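PDB 3M1T: putative phosphohydrolase from Shewanella amazonensis, which is of unknown function but, as an HDOD-domain protein, may take part in signal transduction; phosphohydrolase activity is only predicted. Local coordinates for residues 87-99 with 133-147. Residues are numbered along the deposited sequence; the frame is centred on the assembly and turned at random.
Sequences IASAVVGAVPKVE and TCGILHSIGELLIVN
Val-98, with the largest buried area of this contact, sets both methyls against the helix that holds Leu-143, Val-146 and Asn-147. CG1 of Val-98, anti to the backbone N (chi1 177°), meets CG1 of Val-146 at 3.3 Å, closer than carbons usually pack. CG1 of Val-98 also lies 3.2 Å from ND2 of Asn-147, whose side chain crosses that of Val-98 obliquely, while CG2 of Val-98 rests 4.0 Å from CB of Leu-143. Cutting Val-98 back to an alanine removes both methyls, which would probably strip Val-146 of its tight methyl contact, open a gap beside Leu-143 and leave the Asn-147 amide freer to turn. In this all-helical HDOD domain, related to the HD phosphodiesterases, the chain leaving helix 79-94 runs alongside helices 128-137 and 140-148 in the same general direction; helix segments 87-94 and 133-137 are nearly parallel, at 7°. Here a Leu-137 to Ile-140 type I turn separates the two helices, and His-138 within it sends ND1 2.7 Å to the carbonyl O of Gly-135, almost straight and on a lone pair. Across this break, Val-91 divides its methyls: CG1 reaches CD1 of Ile-140 at a tight 3.5 Å and also touches CG2 of Ile-136, whereas CG2 meets CD2 of Leu-137 at 4.0 Å. Ile-136 extends the apolar seam by placing CD1 4.2 Å from CB of Ala-88, and it also packs on Phe-111 of helix 103-124.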
# COMPACT_ATOMS: atom_id res chain seq x y z
N ILE A 87 5.27 -7.10 -7.56
CA ILE A 87 4.55 -7.23 -6.31
C ILE A 87 3.22 -6.55 -6.44
O ILE A 87 2.19 -7.10 -6.08
CB ILE A 87 5.36 -6.66 -5.15
CG1 ILE A 87 6.57 -7.54 -4.89
CG2 ILE A 87 4.45 -6.53 -3.86
CD1 ILE A 87 7.65 -6.88 -4.02
N ALA A 88 3.23 -5.28 -6.88
CA ALA A 88 1.98 -4.56 -7.08
C ALA A 88 0.98 -5.27 -7.95
O ALA A 88 -0.22 -5.41 -7.60
CB ALA A 88 2.26 -3.09 -7.64
N SER A 89 1.47 -5.81 -9.08
CA SER A 89 0.59 -6.46 -10.06
C SER A 89 0.02 -7.76 -9.48
O SER A 89 -1.15 -8.08 -9.67
CB SER A 89 1.35 -6.74 -11.34
OG SER A 89 1.77 -5.52 -11.89
N ALA A 90 0.83 -8.46 -8.72
CA ALA A 90 0.38 -9.70 -8.07
C ALA A 90 -0.71 -9.43 -7.02
O ALA A 90 -1.73 -10.12 -6.96
CB ALA A 90 1.55 -10.47 -7.46
N VAL A 91 -0.46 -8.44 -6.17
CA VAL A 91 -1.40 -8.07 -5.16
C VAL A 91 -2.74 -7.60 -5.77
O VAL A 91 -3.81 -8.06 -5.34
CB VAL A 91 -0.79 -7.00 -4.21
CG1 VAL A 91 -1.86 -6.43 -3.29
CG2 VAL A 91 0.42 -7.60 -3.41
N VAL A 92 -2.68 -6.74 -6.76
CA VAL A 92 -3.88 -6.26 -7.47
C VAL A 92 -4.68 -7.43 -8.03
O VAL A 92 -5.88 -7.51 -7.87
CB VAL A 92 -3.50 -5.23 -8.59
CG1 VAL A 92 -4.71 -5.02 -9.56
CG2 VAL A 92 -2.99 -3.89 -7.96
N GLY A 93 -3.99 -8.40 -8.62
CA GLY A 93 -4.65 -9.58 -9.19
C GLY A 93 -5.32 -10.46 -8.16
O GLY A 93 -6.23 -11.22 -8.51
N ALA A 94 -4.81 -10.47 -6.94
CA ALA A 94 -5.32 -11.30 -5.88
C ALA A 94 -6.48 -10.57 -5.17
O ALA A 94 -7.12 -11.20 -4.39
CB ALA A 94 -4.23 -11.63 -4.92
N VAL A 95 -6.78 -9.31 -5.53
CA VAL A 95 -7.94 -8.59 -4.90
C VAL A 95 -9.19 -8.53 -5.79
O VAL A 95 -9.19 -7.86 -6.85
CB VAL A 95 -7.49 -7.22 -4.41
CG1 VAL A 95 -8.70 -6.28 -3.99
CG2 VAL A 95 -6.45 -7.40 -3.28
N PRO A 96 -10.27 -9.22 -5.35
CA PRO A 96 -11.55 -9.31 -6.08
C PRO A 96 -12.35 -8.02 -6.10
O PRO A 96 -11.96 -7.05 -5.43
CB PRO A 96 -12.34 -10.36 -5.28
CG PRO A 96 -11.77 -10.28 -3.89
CD PRO A 96 -10.29 -10.00 -4.07
N LYS A 97 -13.43 -8.00 -6.89
CA LYS A 97 -14.40 -6.91 -6.75
C LYS A 97 -14.88 -6.92 -5.28
O LYS A 97 -14.92 -7.97 -4.60
CB LYS A 97 -15.53 -7.01 -7.80
CG LYS A 97 -15.00 -6.87 -9.26
CD LYS A 97 -16.01 -6.33 -10.27
CE LYS A 97 -15.33 -5.97 -11.61
NZ LYS A 97 -16.29 -5.55 -12.71
N VAL A 98 -15.17 -5.71 -4.81
CA VAL A 98 -15.70 -5.49 -3.49
C VAL A 98 -16.83 -4.54 -3.67
O VAL A 98 -16.65 -3.45 -4.25
CB VAL A 98 -14.60 -4.88 -2.53
CG1 VAL A 98 -15.16 -4.56 -1.14
CG2 VAL A 98 -13.43 -5.80 -2.41
N GLU A 99 -18.01 -4.92 -3.18
CA GLU A 99 -19.21 -4.06 -3.26
C GLU A 99 -18.89 -2.68 -2.76
O GLU A 99 -18.24 -2.51 -1.72
CB GLU A 99 -20.38 -4.64 -2.45
CG GLU A 99 -21.54 -3.65 -2.13
CD GLU A 99 -22.43 -3.31 -3.33
OE1 GLU A 99 -22.24 -3.92 -4.37
OE2 GLU A 99 -23.30 -2.43 -3.22
N THR A 133 6.05 -0.52 -1.43
CA THR A 133 5.30 -1.73 -1.20
C THR A 133 4.37 -1.64 -0.02
O THR A 133 3.25 -2.14 -0.04
CB THR A 133 6.27 -2.96 -1.10
OG1 THR A 133 6.95 -3.10 -2.34
CG2 THR A 133 5.52 -4.27 -0.80
N CYS A 134 4.82 -0.99 1.04
CA CYS A 134 3.99 -0.75 2.19
C CYS A 134 2.72 0.03 1.77
O CYS A 134 1.64 -0.32 2.18
CB CYS A 134 4.80 -0.01 3.25
SG CYS A 134 4.06 -0.09 4.90
N GLY A 135 2.90 1.07 0.94
CA GLY A 135 1.78 1.76 0.37
C GLY A 135 0.82 0.87 -0.42
O GLY A 135 -0.41 0.94 -0.21
N ILE A 136 1.37 -0.02 -1.24
CA ILE A 136 0.53 -0.95 -2.02
C ILE A 136 -0.35 -1.77 -1.12
O ILE A 136 -1.50 -1.99 -1.43
CB ILE A 136 1.38 -1.88 -2.89
CG1 ILE A 136 2.06 -1.06 -3.96
CG2 ILE A 136 0.53 -3.07 -3.46
CD1 ILE A 136 1.10 -0.21 -4.86
N LEU A 137 0.18 -2.17 0.03
CA LEU A 137 -0.51 -3.10 0.94
C LEU A 137 -1.41 -2.40 1.96
O LEU A 137 -2.21 -3.05 2.64
CB LEU A 137 0.51 -3.92 1.72
CG LEU A 137 1.37 -4.85 0.91
CD1 LEU A 137 2.54 -5.47 1.76
CD2 LEU A 137 0.50 -5.94 0.24
N HIS A 138 -1.26 -1.08 2.11
CA HIS A 138 -1.75 -0.48 3.35
C HIS A 138 -3.24 -0.49 3.57
O HIS A 138 -3.70 -0.47 4.74
CB HIS A 138 -1.24 0.98 3.50
CG HIS A 138 -2.10 1.99 2.83
ND1 HIS A 138 -2.04 2.22 1.47
CD2 HIS A 138 -3.01 2.89 3.33
CE1 HIS A 138 -2.87 3.20 1.17
NE2 HIS A 138 -3.48 3.59 2.27
N SER A 139 -4.02 -0.47 2.49
CA SER A 139 -5.46 -0.29 2.61
C SER A 139 -6.26 -1.55 2.31
O SER A 139 -7.49 -1.55 2.25
CB SER A 139 -5.93 0.86 1.69
OG SER A 139 -7.18 1.35 2.16
N ILE A 140 -5.58 -2.67 2.12
CA ILE A 140 -6.31 -3.88 1.76
C ILE A 140 -7.26 -4.35 2.87
O ILE A 140 -8.27 -4.98 2.59
CB ILE A 140 -5.39 -4.98 1.31
CG1 ILE A 140 -4.61 -4.47 0.09
CG2 ILE A 140 -6.17 -6.26 0.97
CD1 ILE A 140 -3.46 -5.41 -0.38
N GLY A 141 -6.94 -4.06 4.13
CA GLY A 141 -7.80 -4.44 5.24
C GLY A 141 -9.19 -3.83 5.12
O GLY A 141 -10.14 -4.47 5.55
N GLU A 142 -9.29 -2.63 4.57
CA GLU A 142 -10.60 -2.00 4.30
C GLU A 142 -11.47 -2.97 3.48
O GLU A 142 -12.63 -3.31 3.81
CB GLU A 142 -10.35 -0.69 3.51
CG GLU A 142 -11.49 0.30 3.46
CD GLU A 142 -11.09 1.67 2.90
OE1 GLU A 142 -9.91 1.88 2.52
OE2 GLU A 142 -11.97 2.54 2.85
N LEU A 143 -10.88 -3.46 2.40
CA LEU A 143 -11.56 -4.41 1.49
C LEU A 143 -11.92 -5.72 2.18
O LEU A 143 -13.00 -6.28 1.98
CB LEU A 143 -10.70 -4.64 0.24
CG LEU A 143 -10.34 -3.35 -0.51
CD1 LEU A 143 -9.49 -3.68 -1.69
CD2 LEU A 143 -11.62 -2.52 -0.94
N LEU A 144 -11.01 -6.24 3.01
CA LEU A 144 -11.24 -7.50 3.65
C LEU A 144 -12.47 -7.38 4.58
O LEU A 144 -13.22 -8.35 4.69
CB LEU A 144 -10.01 -7.89 4.50
CG LEU A 144 -8.76 -8.30 3.76
CD1 LEU A 144 -7.70 -8.67 4.80
CD2 LEU A 144 -9.02 -9.54 2.87
N ILE A 145 -12.59 -6.27 5.30
CA ILE A 145 -13.74 -6.08 6.22
C ILE A 145 -15.07 -6.04 5.46
O ILE A 145 -16.07 -6.67 5.86
CB ILE A 145 -13.55 -4.92 7.14
CG1 ILE A 145 -12.39 -5.20 8.13
CG2 ILE A 145 -14.89 -4.58 7.91
CD1 ILE A 145 -12.06 -4.07 8.95
N VAL A 146 -15.09 -5.31 4.37
CA VAL A 146 -16.33 -5.26 3.54
C VAL A 146 -16.70 -6.63 3.04
O VAL A 146 -17.87 -7.04 3.09
CB VAL A 146 -16.16 -4.27 2.38
CG1 VAL A 146 -17.37 -4.36 1.36
CG2 VAL A 146 -16.00 -2.87 2.92
N ASN A 147 -15.72 -7.39 2.55
CA ASN A 147 -16.01 -8.72 2.05
C ASN A 147 -16.31 -9.76 3.09
O ASN A 147 -17.16 -10.61 2.87
CB ASN A 147 -14.92 -9.14 1.09
CG ASN A 147 -15.23 -8.64 -0.34
OD1 ASN A 147 -14.79 -9.22 -1.32
ND2 ASN A 147 -16.04 -7.57 -0.44